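Local structure of aldehyde dehydrogenase (Burkholderia cenocepacia, 4O6R) at residues G227-T232 against N248-Q253; I147-Q152 against T176-P181; A170-N175 against E471-Y476; L13-R18 against N207-Y212. The protein probably oxidises aldehydes with NAD(P)+ as the electron acceptor and binds adenosine monophosphate in its nucleotide pocket. All blocks are in the same frame, centred on the assembly; numbering follows the deposited sequence.

Interaction 1. Residues G227-T232 against N248-Q253. With AMP (adenosine monophosphate), chain E.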
loop_
_atom_site.group_PDB
_atom_site.type_symbol
_atom_site.label_atom_id
_atom_site.label_comp_id
_atom_site.label_asym_id
_atom_site.label_seq_id
_atom_site.Cartn_x
_atom_site.Cartn_y
_atom_site.Cartn_z
ATOM N N GLY A 227 18.466 3.211 19.251
ATOM C CA GLY A 227 17.778 2.074 18.627
ATOM C C GLY A 227 18.128 1.820 17.166
ATOM O O GLY A 227 17.846 0.751 16.629
ATOM N N LYS A 228 18.715 2.817 16.521
ATOM C CA LYS A 228 19.147 2.691 15.126
ATOM C C LYS A 228 20.285 3.647 14.861
ATOM O O LYS A 228 20.298 4.773 15.386
ATOM C CB LYS A 228 17.994 2.981 14.162
ATOM C CG LYS A 228 18.371 2.876 12.690
ATOM C CD LYS A 228 17.195 3.098 11.753
ATOM C CE LYS A 228 17.734 3.272 10.342
ATOM N NZ LYS A 228 16.708 3.594 9.330
ATOM N N ILE A 229 21.242 3.194 14.061
ATOM C CA ILE A 229 22.317 4.040 13.620
ATOM C C ILE A 229 22.297 4.060 12.100
ATOM O O ILE A 229 22.149 2.996 11.471
ATOM C CB ILE A 229 23.679 3.560 14.146
ATOM C CG1 ILE A 229 24.822 4.503 13.756
ATOM C CG2 ILE A 229 23.988 2.142 13.683
ATOM C CD1 ILE A 229 24.819 5.819 14.504
ATOM N N ALA A 230 22.404 5.271 11.543
ATOM C CA ALA A 230 22.430 5.465 10.107
ATOM C C ALA A 230 23.742 6.135 9.733
ATOM O O ALA A 230 24.114 7.167 10.331
ATOM C CB ALA A 230 21.249 6.293 9.663
ATOM N N PHE A 231 24.457 5.535 8.781
ATOM C CA PHE A 231 25.776 5.988 8.424
ATOM C C PHE A 231 25.967 6.045 6.912
ATOM O O PHE A 231 25.572 5.122 6.157
ATOM C CB PHE A 231 26.845 5.067 9.051
ATOM C CG PHE A 231 28.240 5.350 8.553
ATOM C CD1 PHE A 231 28.990 6.347 9.114
ATOM C CD2 PHE A 231 28.778 4.626 7.493
ATOM C CE1 PHE A 231 30.270 6.629 8.647
ATOM C CE2 PHE A 231 30.046 4.894 7.007
ATOM C CZ PHE A 231 30.785 5.910 7.581
ATOM N N THR A 232 26.571 7.149 6.478
ATOM C CA THR A 232 26.958 7.362 5.086
ATOM C C THR A 232 28.424 7.669 5.111
ATOM O O THR A 232 28.847 8.576 5.858
ATOM C CB THR A 232 26.180 8.552 4.507
ATOM O OG1 THR A 232 24.797 8.228 4.479
ATOM C CG2 THR A 232 26.635 8.941 3.120
ATOM N N ASN A 248 23.947 -3.500 21.543
ATOM C CA ASN A 248 22.541 -3.568 21.799
ATOM C C ASN A 248 21.677 -4.018 20.624
ATOM O O ASN A 248 20.476 -3.879 20.694
ATOM C CB ASN A 248 22.014 -2.229 22.338
ATOM C CG ASN A 248 21.901 -1.169 21.271
ATOM O OD1 ASN A 248 22.542 -1.238 20.225
ATOM N ND2 ASN A 248 21.092 -0.156 21.551
ATOM N N LEU A 249 22.315 -4.533 19.578
ATOM C CA LEU A 249 21.651 -4.957 18.357
ATOM C C LEU A 249 20.728 -3.892 17.779
ATOM O O LEU A 249 19.646 -4.196 17.291
ATOM C CB LEU A 249 20.939 -6.290 18.595
ATOM C CG LEU A 249 22.070 -7.259 18.971
ATOM C CD1 LEU A 249 21.684 -8.304 19.979
ATOM C CD2 LEU A 249 22.697 -7.880 17.735
ATOM N N LYS A 250 21.174 -2.635 17.835
ATOM C CA LYS A 250 20.473 -1.557 17.185
ATOM C C LYS A 250 20.361 -1.827 15.691
ATOM O O LYS A 250 21.210 -2.487 15.087
ATOM C CB LYS A 250 21.163 -0.224 17.407
ATOM C CG LYS A 250 22.631 -0.162 16.991
ATOM C CD LYS A 250 23.236 1.223 17.043
ATOM C CE LYS A 250 23.186 1.910 18.406
ATOM N NZ LYS A 250 23.907 1.173 19.490
ATOM N N ARG A 251 19.294 -1.310 15.094
ATOM C CA ARG A 251 19.148 -1.398 13.665
ATOM C C ARG A 251 20.235 -0.538 13.014
ATOM O O ARG A 251 20.771 0.379 13.648
ATOM C CB ARG A 251 17.754 -0.989 13.244
ATOM C CG ARG A 251 16.757 -2.055 13.662
ATOM C CD ARG A 251 15.340 -1.548 13.734
ATOM N NE ARG A 251 14.896 -1.187 12.399
ATOM C CZ ARG A 251 13.643 -0.875 12.077
ATOM N NH1 ARG A 251 12.688 -0.900 12.986
ATOM N NH2 ARG A 251 13.342 -0.571 10.820
ATOM N N VAL A 252 20.552 -0.870 11.768
ATOM C CA VAL A 252 21.637 -0.253 11.022
ATOM C C VAL A 252 21.184 0.109 9.592
ATOM O O VAL A 252 20.494 -0.668 8.917
ATOM C CB VAL A 252 22.851 -1.209 10.956
ATOM C CG1 VAL A 252 23.984 -0.618 10.121
ATOM C CG2 VAL A 252 23.354 -1.536 12.354
ATOM N N GLN A 253 21.552 1.299 9.157
ATOM C CA GLN A 253 21.412 1.709 7.765
ATOM C C GLN A 253 22.789 2.189 7.251
ATOM O O GLN A 253 23.519 2.897 7.957
ATOM C CB GLN A 253 20.352 2.822 7.662
ATOM C CG GLN A 253 20.180 3.427 6.286
ATOM C CD GLN A 253 19.032 4.422 6.250
ATOM O OE1 GLN A 253 18.302 4.610 7.261
ATOM N NE2 GLN A 253 18.853 5.071 5.111
HETATM P P AMP E . 34.269 8.242 6.653
HETATM O O1P AMP E . 33.459 7.278 5.857
HETATM O O2P AMP E . 35.130 7.536 7.723
HETATM O O3P AMP E . 34.984 9.285 5.775
HETATM O "O5'" AMP E . 33.252 9.192 7.541
HETATM C "C5'" AMP E . 31.934 9.726 7.240
HETATM C "C4'" AMP E . 31.323 10.213 8.589
HETATM O "O4'" AMP E . 31.544 9.193 9.583
HETATM C "C3'" AMP E . 31.906 11.487 9.216
HETATM O "O3'" AMP E . 30.925 12.353 9.872
HETATM C "C2'" AMP E . 32.953 10.924 10.192
HETATM O "O2'" AMP E . 33.386 11.801 11.257
HETATM C "C1'" AMP E . 32.296 9.647 10.708
HETATM N N9 AMP E . 33.228 8.592 11.235
HETATM C C8 AMP E . 34.557 8.423 10.960
HETATM N N7 AMP E . 35.072 7.364 11.666
HETATM C C5 AMP E . 34.070 6.815 12.409
HETATM C C6 AMP E . 33.890 5.678 13.360
HETATM N N6 AMP E . 34.903 4.870 13.699
HETATM N N1 AMP E . 32.683 5.437 13.906
HETATM C C2 AMP E . 31.645 6.228 13.596
HETATM N N3 AMP E . 31.731 7.283 12.755
HETATM C C4 AMP E . 32.872 7.636 12.127
#
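Lys228 crosses Gln253 obliquely on one face of a parallel strand pair, its NZ donating to Gln253 OE1 at 2.8 Å. Both chains are extended with CG anti to the backbone N (Lys228 chi1 180°), which carries NZ alongside the Gln253 chain to its OE1. Lys228 NZ also bonds to Asp475 O and makes a cation-pi contact with Tyr476, which lets a buried ammonium group be satisfied. Beneath them the strands are closely zipped: Ile229 N donates to Arg251 O and Ile229 O accepts from Gln253 N, each at 2.9 Å. Ala230 points to that same face, its CB 4.1 Å from Gln253 CB.

On the other face, Ile229 CG2 lies 3.6 Å from Lys250 CD and also touches Val252 CG2. The backbone N of Lys250 closes an Asx turn on Asn248 OD1, and its side chain, bent at chi3 and chi4, brings NZ to the opposite face of that oxygen's plane; NZ also bonds to His223 O. The looser side is the start of the pair, where Gly227 and Arg251 are partly exposed; Arg251 gives its NH1 to Thr477 O and packs on Tyr464 of a second subunit. At the other end the edge of the Phe231 ring faces the AMP ribose, CE1 being 3.0 Å from O4'. Strands 228-232 and 251-255, joined by helix 235-245, form a beta-alpha-beta crossover of the Rossmann-like nucleotide-binding domain.

Interaction 2. Residues I147-Q152 against T176-P181. With AMP (adenosine monophosphate), chain E.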
loop_
_atom_site.group_PDB
_atom_site.type_symbol
_atom_site.label_atom_id
_atom_site.label_comp_id
_atom_site.label_asym_id
_atom_site.label_seq_id
_atom_site.Cartn_x
_atom_site.Cartn_y
_atom_site.Cartn_z
ATOM N N ILE A 147 11.063 4.065 16.284
ATOM C CA ILE A 147 12.063 3.206 16.917
ATOM C C ILE A 147 12.444 3.739 18.286
ATOM O O ILE A 147 12.520 2.955 19.251
ATOM C CB ILE A 147 13.295 3.074 16.011
ATOM C CG1 ILE A 147 12.883 2.320 14.739
ATOM C CG2 ILE A 147 14.437 2.378 16.747
ATOM C CD1 ILE A 147 13.905 2.412 13.640
ATOM N N GLY A 148 12.649 5.051 18.373
ATOM C CA GLY A 148 13.034 5.693 19.607
ATOM C C GLY A 148 14.037 6.785 19.320
ATOM O O GLY A 148 13.734 7.724 18.596
ATOM N N VAL A 149 15.217 6.688 19.934
ATOM C CA VAL A 149 16.320 7.615 19.657
ATOM C C VAL A 149 17.156 7.026 18.523
ATOM O O VAL A 149 17.583 5.857 18.568
ATOM C CB VAL A 149 17.243 7.830 20.884
ATOM C CG1 VAL A 149 18.385 8.800 20.559
ATOM C CG2 VAL A 149 16.447 8.389 22.052
ATOM N N VAL A 150 17.349 7.815 17.489
ATOM C CA VAL A 150 18.124 7.360 16.339
ATOM C C VAL A 150 19.373 8.203 16.201
ATOM O O VAL A 150 19.339 9.417 16.408
ATOM C CB VAL A 150 17.309 7.324 15.035
ATOM C CG1 VAL A 150 16.125 6.354 15.190
ATOM C CG2 VAL A 150 16.815 8.687 14.635
ATOM N N GLY A 151 20.467 7.531 15.866
ATOM C CA GLY A 151 21.746 8.172 15.702
ATOM C C GLY A 151 22.049 8.264 14.219
ATOM O O GLY A 151 21.788 7.304 13.475
ATOM N N GLN A 152 22.605 9.393 13.799
ATOM C CA GLN A 152 22.874 9.631 12.378
ATOM C C GLN A 152 24.242 10.248 12.204
ATOM O O GLN A 152 24.557 11.264 12.806
ATOM C CB GLN A 152 21.780 10.514 11.772
ATOM C CG GLN A 152 20.374 9.991 12.058
ATOM C CD GLN A 152 19.264 10.845 11.476
ATOM O OE1 GLN A 152 19.280 12.078 11.576
ATOM N NE2 GLN A 152 18.289 10.201 10.855
ATOM N N THR A 176 13.344 10.594 17.959
ATOM C CA THR A 176 14.175 11.748 18.297
ATOM C C THR A 176 15.562 11.433 17.778
ATOM O O THR A 176 15.877 10.272 17.462
ATOM C CB THR A 176 14.188 12.051 19.798
ATOM O OG1 THR A 176 14.540 10.862 20.517
ATOM C CG2 THR A 176 12.846 12.559 20.223
ATOM N N VAL A 177 16.380 12.467 17.668
ATOM C CA VAL A 177 17.566 12.413 16.824
ATOM C C VAL A 177 18.822 12.928 17.499
ATOM O O VAL A 177 18.801 13.962 18.131
ATOM C CB VAL A 177 17.355 13.189 15.496
ATOM C CG1 VAL A 177 18.666 13.403 14.744
ATOM C CG2 VAL A 177 16.368 12.430 14.631
ATOM N N VAL A 178 19.902 12.168 17.360
ATOM C CA VAL A 178 21.239 12.653 17.668
ATOM C C VAL A 178 22.016 12.520 16.363
ATOM O O VAL A 178 22.208 11.408 15.863
ATOM C CB VAL A 178 21.914 11.838 18.772
ATOM C CG1 VAL A 178 23.307 12.358 19.027
ATOM C CG2 VAL A 178 21.049 11.883 20.046
ATOM N N LEU A 179 22.415 13.666 15.820
ATOM C CA LEU A 179 23.072 13.709 14.552
ATOM C C LEU A 179 24.528 14.184 14.729
ATOM O O LEU A 179 24.791 15.225 15.339
ATOM C CB LEU A 179 22.291 14.572 13.562
ATOM C CG LEU A 179 22.776 14.548 12.094
ATOM C CD1 LEU A 179 21.616 14.651 11.104
ATOM C CD2 LEU A 179 23.715 15.679 11.831
ATOM N N LYS A 180 25.452 13.424 14.166
ATOM C CA LYS A 180 26.872 13.791 14.141
ATOM C C LYS A 180 27.271 14.202 12.722
ATOM O O LYS A 180 27.563 13.340 11.875
ATOM C CB LYS A 180 27.788 12.660 14.644
ATOM C CG LYS A 180 29.242 13.191 14.851
ATOM C CD LYS A 180 30.364 12.252 14.457
ATOM C CE LYS A 180 30.841 12.387 13.034
ATOM N NZ LYS A 180 31.568 13.636 12.705
ATOM N N PRO A 181 27.264 15.514 12.439
ATOM C CA PRO A 181 27.659 15.940 11.093
ATOM C C PRO A 181 29.166 15.911 10.981
ATOM O O PRO A 181 29.872 15.771 12.008
ATOM C CB PRO A 181 27.129 17.374 11.019
ATOM C CG PRO A 181 27.288 17.873 12.418
ATOM C CD PRO A 181 26.994 16.676 13.312
HETATM P P AMP E . 34.269 8.242 6.653
HETATM O O1P AMP E . 33.459 7.278 5.857
HETATM O O2P AMP E . 35.130 7.536 7.723
HETATM O O3P AMP E . 34.984 9.285 5.775
HETATM O "O5'" AMP E . 33.252 9.192 7.541
HETATM C "C5'" AMP E . 31.934 9.726 7.240
HETATM C "C4'" AMP E . 31.323 10.213 8.589
HETATM O "O4'" AMP E . 31.544 9.193 9.583
HETATM C "C3'" AMP E . 31.906 11.487 9.216
HETATM O "O3'" AMP E . 30.925 12.353 9.872
HETATM C "C2'" AMP E . 32.953 10.924 10.192
HETATM O "O2'" AMP E . 33.386 11.801 11.257
HETATM C "C1'" AMP E . 32.296 9.647 10.708
HETATM N N9 AMP E . 33.228 8.592 11.235
HETATM C C8 AMP E . 34.557 8.423 10.960
HETATM N N7 AMP E . 35.072 7.364 11.666
HETATM C C5 AMP E . 34.070 6.815 12.409
HETATM C C6 AMP E . 33.890 5.678 13.360
HETATM N N6 AMP E . 34.903 4.870 13.699
HETATM N N1 AMP E . 32.683 5.437 13.906
HETATM C C2 AMP E . 31.645 6.228 13.596
HETATM N N3 AMP E . 31.731 7.283 12.755
HETATM C C4 AMP E . 32.872 7.636 12.127
#
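Val150 has CG1 anti to its carbonyl carbon (chi1 -61°), which leaves CG2 between the backbone N and the carbonyl carbon, while Val177 holds CG2 anti to its own carbonyl carbon, and these torsions bring the two CG2 methyls to 3.8 Å. On the same face Gln152 runs out extended across its neighbours, and its OE1 lies 3.5 Å from both Val177 CG1 and Leu179 CD1. That oxygen is buried against methyl groups without a polar partner in the model, whereas NE2 of the same amide is held by Lys166 O and Tyr476 OH.

The opposite face carries Val149 and Val178, whose CG1 and CG2 respectively meet at 4.1 Å, and Thr176, whose OG1 touches Val149 CG2 and bonds to Ala57 O of helix 47-66. Branched valines suit a strand core enclosed by helices on both faces, and Gly151 keeps the backbone bare beside Val178.

Five backbone bonds join the parallel strands, from Thr176 N to Gly148 O through to Lys180 N and Gln152 O, the last 2.7 Å long. Past the final bond the Lys180 chain bends at three torsions and delivers NZ to the AMP ribose, 3.0 Å from O2', with a weak bond to O3'. Pro181 O, Gly211 O and a salt bridge to Glu183 fix that ammonium group. Strand, helix 159-172 and strand thus form a beta-alpha-beta crossover with the ribose-binding lysine at the C-terminal end of its second strand, as in Rossmann-like nucleotide sites.

Interaction 3. Residues A170-N175 against E471-Y476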
loop_
_atom_site.group_PDB
_atom_site.type_symbol
_atom_site.label_atom_id
_atom_site.label_comp_id
_atom_site.label_asym_id
_atom_site.label_seq_id
_atom_site.Cartn_x
_atom_site.Cartn_y
_atom_site.Cartn_z
ATOM N N ALA A 170 13.203 10.548 9.877
ATOM C CA ALA A 170 13.350 10.130 11.281
ATOM C C ALA A 170 12.352 10.877 12.158
ATOM O O ALA A 170 11.665 10.272 13.000
ATOM C CB ALA A 170 14.769 10.372 11.762
ATOM N N LEU A 171 12.261 12.194 11.921
ATOM C CA LEU A 171 11.438 13.081 12.736
ATOM C C LEU A 171 9.983 12.899 12.399
ATOM O O LEU A 171 9.141 12.801 13.299
ATOM C CB LEU A 171 11.850 14.535 12.525
ATOM C CG LEU A 171 13.186 14.904 13.156
ATOM C CD1 LEU A 171 13.609 16.317 12.731
ATOM C CD2 LEU A 171 13.125 14.772 14.672
ATOM N N ALA A 172 9.691 12.819 11.111
ATOM C CA ALA A 172 8.321 12.614 10.646
ATOM C C ALA A 172 7.732 11.373 11.278
ATOM O O ALA A 172 6.585 11.385 11.722
ATOM C CB ALA A 172 8.263 12.504 9.143
ATOM N N ALA A 173 8.543 10.326 11.371
ATOM C CA ALA A 173 8.106 9.038 11.915
ATOM C C ALA A 173 7.980 8.994 13.426
ATOM O O ALA A 173 7.490 8.007 13.946
ATOM C CB ALA A 173 9.035 7.943 11.464
ATOM N N GLY A 174 8.349 10.071 14.128
ATOM C CA GLY A 174 8.247 10.114 15.560
ATOM C C GLY A 174 9.471 9.722 16.379
ATOM O O GLY A 174 9.353 9.528 17.582
ATOM N N ASN A 175 10.635 9.622 15.749
ATOM C CA ASN A 175 11.885 9.363 16.476
ATOM C C ASN A 175 12.486 10.662 16.944
ATOM O O ASN A 175 12.213 11.713 16.372
ATOM C CB ASN A 175 12.896 8.678 15.587
ATOM C CG ASN A 175 12.385 7.369 15.031
ATOM O OD1 ASN A 175 12.388 6.358 15.724
ATOM N ND2 ASN A 175 11.916 7.389 13.774
ATOM N N GLU A 471 9.769 4.206 1.730
ATOM C CA GLU A 471 10.839 3.304 2.096
ATOM C C GLU A 471 11.609 3.800 3.331
ATOM O O GLU A 471 11.875 3.005 4.250
ATOM C CB GLU A 471 11.765 3.083 0.921
ATOM C CG GLU A 471 11.108 2.326 -0.228
ATOM C CD GLU A 471 10.331 3.215 -1.217
ATOM O OE1 GLU A 471 10.141 4.441 -0.990
ATOM O OE2 GLU A 471 9.925 2.682 -2.269
ATOM N N ALA A 472 11.947 5.085 3.361
ATOM C CA ALA A 472 12.630 5.672 4.517
ATOM C C ALA A 472 11.715 5.613 5.733
ATOM O O ALA A 472 12.155 5.310 6.826
ATOM C CB ALA A 472 13.025 7.111 4.232
ATOM N N MET A 473 10.430 5.908 5.544
ATOM C CA MET A 473 9.474 5.821 6.684
ATOM C C MET A 473 9.401 4.426 7.251
ATOM O O MET A 473 9.347 4.254 8.482
ATOM C CB MET A 473 8.078 6.263 6.272
ATOM C CG MET A 473 7.985 7.703 5.857
ATOM S SD MET A 473 8.507 8.859 7.121
ATOM C CE MET A 473 7.172 8.726 8.307
ATOM N N HIS A 474 9.402 3.423 6.380
ATOM C CA HIS A 474 9.412 2.031 6.854
ATOM C C HIS A 474 10.667 1.724 7.715
ATOM O O HIS A 474 10.565 1.103 8.780
ATOM C CB HIS A 474 9.317 1.078 5.651
ATOM C CG HIS A 474 9.151 -0.361 6.018
ATOM N ND1 HIS A 474 7.915 -0.937 6.218
ATOM C CD2 HIS A 474 10.061 -1.340 6.220
ATOM C CE1 HIS A 474 8.072 -2.220 6.500
ATOM N NE2 HIS A 474 9.364 -2.487 6.523
ATOM N N ASP A 475 11.834 2.150 7.232
ATOM C CA ASP A 475 13.112 1.888 7.882
ATOM C C ASP A 475 13.274 2.720 9.176
ATOM O O ASP A 475 14.207 2.473 9.945
ATOM C CB ASP A 475 14.304 2.256 6.961
ATOM C CG ASP A 475 14.469 1.352 5.752
ATOM O OD1 ASP A 475 13.877 0.238 5.697
ATOM O OD2 ASP A 475 15.287 1.767 4.875
ATOM N N TYR A 476 12.439 3.735 9.381
ATOM C CA TYR A 476 12.426 4.508 10.639
ATOM C C TYR A 476 11.253 4.176 11.574
ATOM O O TYR A 476 11.022 4.886 12.561
ATOM C CB TYR A 476 12.520 6.029 10.357
ATOM C CG TYR A 476 13.960 6.426 10.195
ATOM C CD1 TYR A 476 14.797 6.446 11.299
ATOM C CD2 TYR A 476 14.512 6.727 8.938
ATOM C CE1 TYR A 476 16.139 6.784 11.178
ATOM C CE2 TYR A 476 15.856 7.071 8.817
ATOM C CZ TYR A 476 16.653 7.095 9.965
ATOM O OH TYR A 476 17.989 7.403 9.917
#
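Asn175 and Tyr476 carry the hydrogen bonding of this buried meeting of two helix ends. Asn175 ND2 donates almost straight (174°) to Tyr476 O at 2.9 Å, on a lone pair and within the amide plane. Its second proton goes to Ala170 O at 3.0 Å, also on a lone pair, and Ala170 O takes the backbone N of Asn175 as well. With OD1 bound to Gly148 N, the amide is held flat from both ends, a task suited to a group that both donates and accepts.

The aromatic contact is a CH-pi one: Ala170 CB sits over one face of the Tyr476 ring, 4.0 Å from its centroid and offset toward the rim.

Apolar contacts make up the remainder. Met473, bent at chi2 and chi3, curls its methyl CE against Ala173 CB at 3.7 Å and Ala172 CB at 4.0 Å, a flexible thioether fitting beside small alanine methyls. Gly174, with positive phi (94°), closes helix 159-172 in a Schellman motif, and Asn175 just beyond it ties this helix end to Tyr476, which follows helix 469-475.

Interaction 4. Residues L13-R18 against N207-Y212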
loop_
_atom_site.group_PDB
_atom_site.type_symbol
_atom_site.label_atom_id
_atom_site.label_comp_id
_atom_site.label_asym_id
_atom_site.label_seq_id
_atom_site.Cartn_x
_atom_site.Cartn_y
_atom_site.Cartn_z
ATOM N N LEU A 13 27.858 22.811 20.198
ATOM C CA LEU A 13 26.976 21.653 20.176
ATOM C C LEU A 13 25.580 22.130 20.449
ATOM O O LEU A 13 25.375 23.177 21.096
ATOM C CB LEU A 13 27.359 20.618 21.241
ATOM C CG LEU A 13 28.824 20.226 21.437
ATOM C CD1 LEU A 13 28.973 19.092 22.434
ATOM C CD2 LEU A 13 29.501 19.893 20.135
ATOM N N PHE A 14 24.592 21.400 19.948
ATOM C CA PHE A 14 23.202 21.734 20.246
ATOM C C PHE A 14 22.617 20.538 20.940
ATOM O O PHE A 14 22.482 19.459 20.330
ATOM C CB PHE A 14 22.407 22.083 19.016
ATOM C CG PHE A 14 21.051 22.666 19.322
ATOM C CD1 PHE A 14 19.934 21.855 19.470
ATOM C CD2 PHE A 14 20.886 24.041 19.474
ATOM C CE1 PHE A 14 18.687 22.392 19.732
ATOM C CE2 PHE A 14 19.639 24.587 19.729
ATOM C CZ PHE A 14 18.538 23.766 19.866
ATOM N N ILE A 15 22.295 20.713 22.222
ATOM C CA ILE A 15 21.869 19.615 23.059
ATOM C C ILE A 15 20.729 20.104 23.930
ATOM O O ILE A 15 20.823 21.153 24.591
ATOM C CB ILE A 15 23.012 19.092 23.937
ATOM C CG1 ILE A 15 24.077 18.476 23.075
ATOM C CG2 ILE A 15 22.532 18.078 24.964
ATOM C CD1 ILE A 15 25.242 17.962 23.848
ATOM N N ASP A 16 19.651 19.338 23.922
ATOM C CA ASP A 16 18.495 19.621 24.747
ATOM C C ASP A 16 18.047 21.072 24.562
ATOM O O ASP A 16 17.746 21.756 25.518
ATOM C CB ASP A 16 18.793 19.305 26.218
ATOM C CG ASP A 16 17.550 18.906 26.999
ATOM O OD1 ASP A 16 16.481 18.679 26.400
ATOM O OD2 ASP A 16 17.660 18.791 28.224
ATOM N N GLY A 17 17.978 21.515 23.312
ATOM C CA GLY A 17 17.364 22.803 22.998
ATOM C C GLY A 17 18.268 23.999 23.171
ATOM O O GLY A 17 17.829 25.113 22.946
ATOM N N ARG A 18 19.538 23.768 23.504
ATOM C CA ARG A 18 20.457 24.847 23.838
ATOM C C ARG A 18 21.805 24.639 23.121
ATOM O O ARG A 18 22.264 23.491 22.944
ATOM C CB ARG A 18 20.649 24.916 25.382
ATOM N N ASN A 207 19.381 16.793 18.405
ATOM C CA ASN A 207 20.637 17.149 19.026
ATOM C C ASN A 207 21.780 16.977 18.028
ATOM O O ASN A 207 21.896 15.930 17.374
ATOM C CB ASN A 207 20.870 16.306 20.263
ATOM C CG ASN A 207 19.663 16.273 21.160
ATOM O OD1 ASN A 207 19.534 17.098 22.053
ATOM N ND2 ASN A 207 18.746 15.352 20.898
ATOM N N ILE A 208 22.595 18.010 17.893
ATOM C CA ILE A 208 23.726 18.013 16.961
ATOM C C ILE A 208 25.055 17.976 17.712
ATOM O O ILE A 208 25.326 18.845 18.554
ATOM C CB ILE A 208 23.711 19.256 16.051
ATOM C CG1 ILE A 208 22.313 19.482 15.477
ATOM C CG2 ILE A 208 24.731 19.122 14.930
ATOM C CD1 ILE A 208 21.826 18.392 14.554
ATOM N N VAL A 209 25.891 16.993 17.379
ATOM C CA VAL A 209 27.154 16.781 18.098
ATOM C C VAL A 209 28.339 16.598 17.134
ATOM O O VAL A 209 28.861 15.509 16.975
ATOM C CB VAL A 209 27.026 15.627 19.089
ATOM C CG1 VAL A 209 26.127 16.048 20.246
ATOM C CG2 VAL A 209 26.458 14.399 18.425
ATOM N N PRO A 210 28.748 17.686 16.454
ATOM C CA PRO A 210 29.930 17.611 15.618
ATOM C C PRO A 210 31.144 17.230 16.481
ATOM O O PRO A 210 31.292 17.723 17.608
ATOM C CB PRO A 210 30.117 19.042 15.105
ATOM C CG PRO A 210 28.877 19.790 15.458
ATOM C CD PRO A 210 28.317 19.076 16.670
ATOM N N GLY A 211 31.995 16.386 15.936
ATOM C CA GLY A 211 33.174 15.893 16.630
ATOM C C GLY A 211 33.812 14.852 15.741
ATOM O O GLY A 211 33.284 14.547 14.667
ATOM N N TYR A 212 34.952 14.323 16.165
ATOM C CA TYR A 212 35.632 13.326 15.383
ATOM C C TYR A 212 34.853 12.016 15.317
ATOM O O TYR A 212 34.086 11.652 16.215
ATOM C CB TYR A 212 37.023 13.042 15.935
ATOM C CG TYR A 212 37.968 14.217 15.857
ATOM C CD1 TYR A 212 38.237 14.866 14.634
ATOM C CD2 TYR A 212 38.607 14.679 17.001
ATOM C CE1 TYR A 212 39.117 15.940 14.575
ATOM C CE2 TYR A 212 39.487 15.743 16.934
ATOM C CZ TYR A 212 39.734 16.361 15.731
ATOM O OH TYR A 212 40.606 17.421 15.737
HETATM O O HOH W 1 17.518 19.654 21.300
#
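Leu13 to Asp16 runs nearly antiparallel to Asn207 to Pro210, their directions 168° apart, and Phe14 and Ile208 form a single hydrogen-bonded pair: Phe14 N to Ile208 O at 3.0 Å and Ile208 N to Phe14 O at 2.8 Å. Next along, the side chain of Asn207 takes over from the backbone. Its chi1 of -48° sets CG anti to the carbonyl carbon, and the rotation of the amide then presents OD1 to Asp16 N, 2.9 Å away in a nearly straight bond (175°). Asn207 ND2 is engaged by Gly204 O and Val177 O, so one amide links the N-terminal segment to the sheet.

Asp16 and Gly17 are the corners of a type I' turn from Ile15 to Arg18, the tip of a beta hairpin made by strands 13-15 and 18-20; both corners have positive phi, readily taken by glycine at Gly17 and adopted here by Asp16 as well. This hairpin lies against strand 206-208, which pairs with strand 176-180 in the sheet of the nucleotide-binding domain. Asp16 OD2 forms a salt bridge with Arg59.

Apolar branches fill in along the pair. Leu13 CD2 rests 3.8 Å from Pro210 CD, and Ile15 CD1 meets Val209 CG1 at 4.2 Å, crossing it at about a right angle. Phe14 and Ile208 touch through their CB atoms before diverging, and both reach Val193 of helix 187-199, where bulky apolar groups suit the buried seam.

From the N terminus, the hairpin at 13-18 waits for 207-212, so interaction 4 closes a loop of almost two hundred residues. Inside it, 147-152 joins 176-181 after a single helix, and interaction 2 is nested there. The end of that helix begins interaction 3, whose partner lies near the C terminus; it therefore crosses both interaction 2 and interaction 4. Interaction 1 follows interaction 4 in series and nests within the long loop of interaction 3. Interactions 1, 2 and 4 reach one sheet, with strands 228-232 and 138-153 adjacent, as are 176-180 and 206-208. Interaction 3 brings helix 469-475 against this sheet's connecting helix, touching interactions 1 and 2.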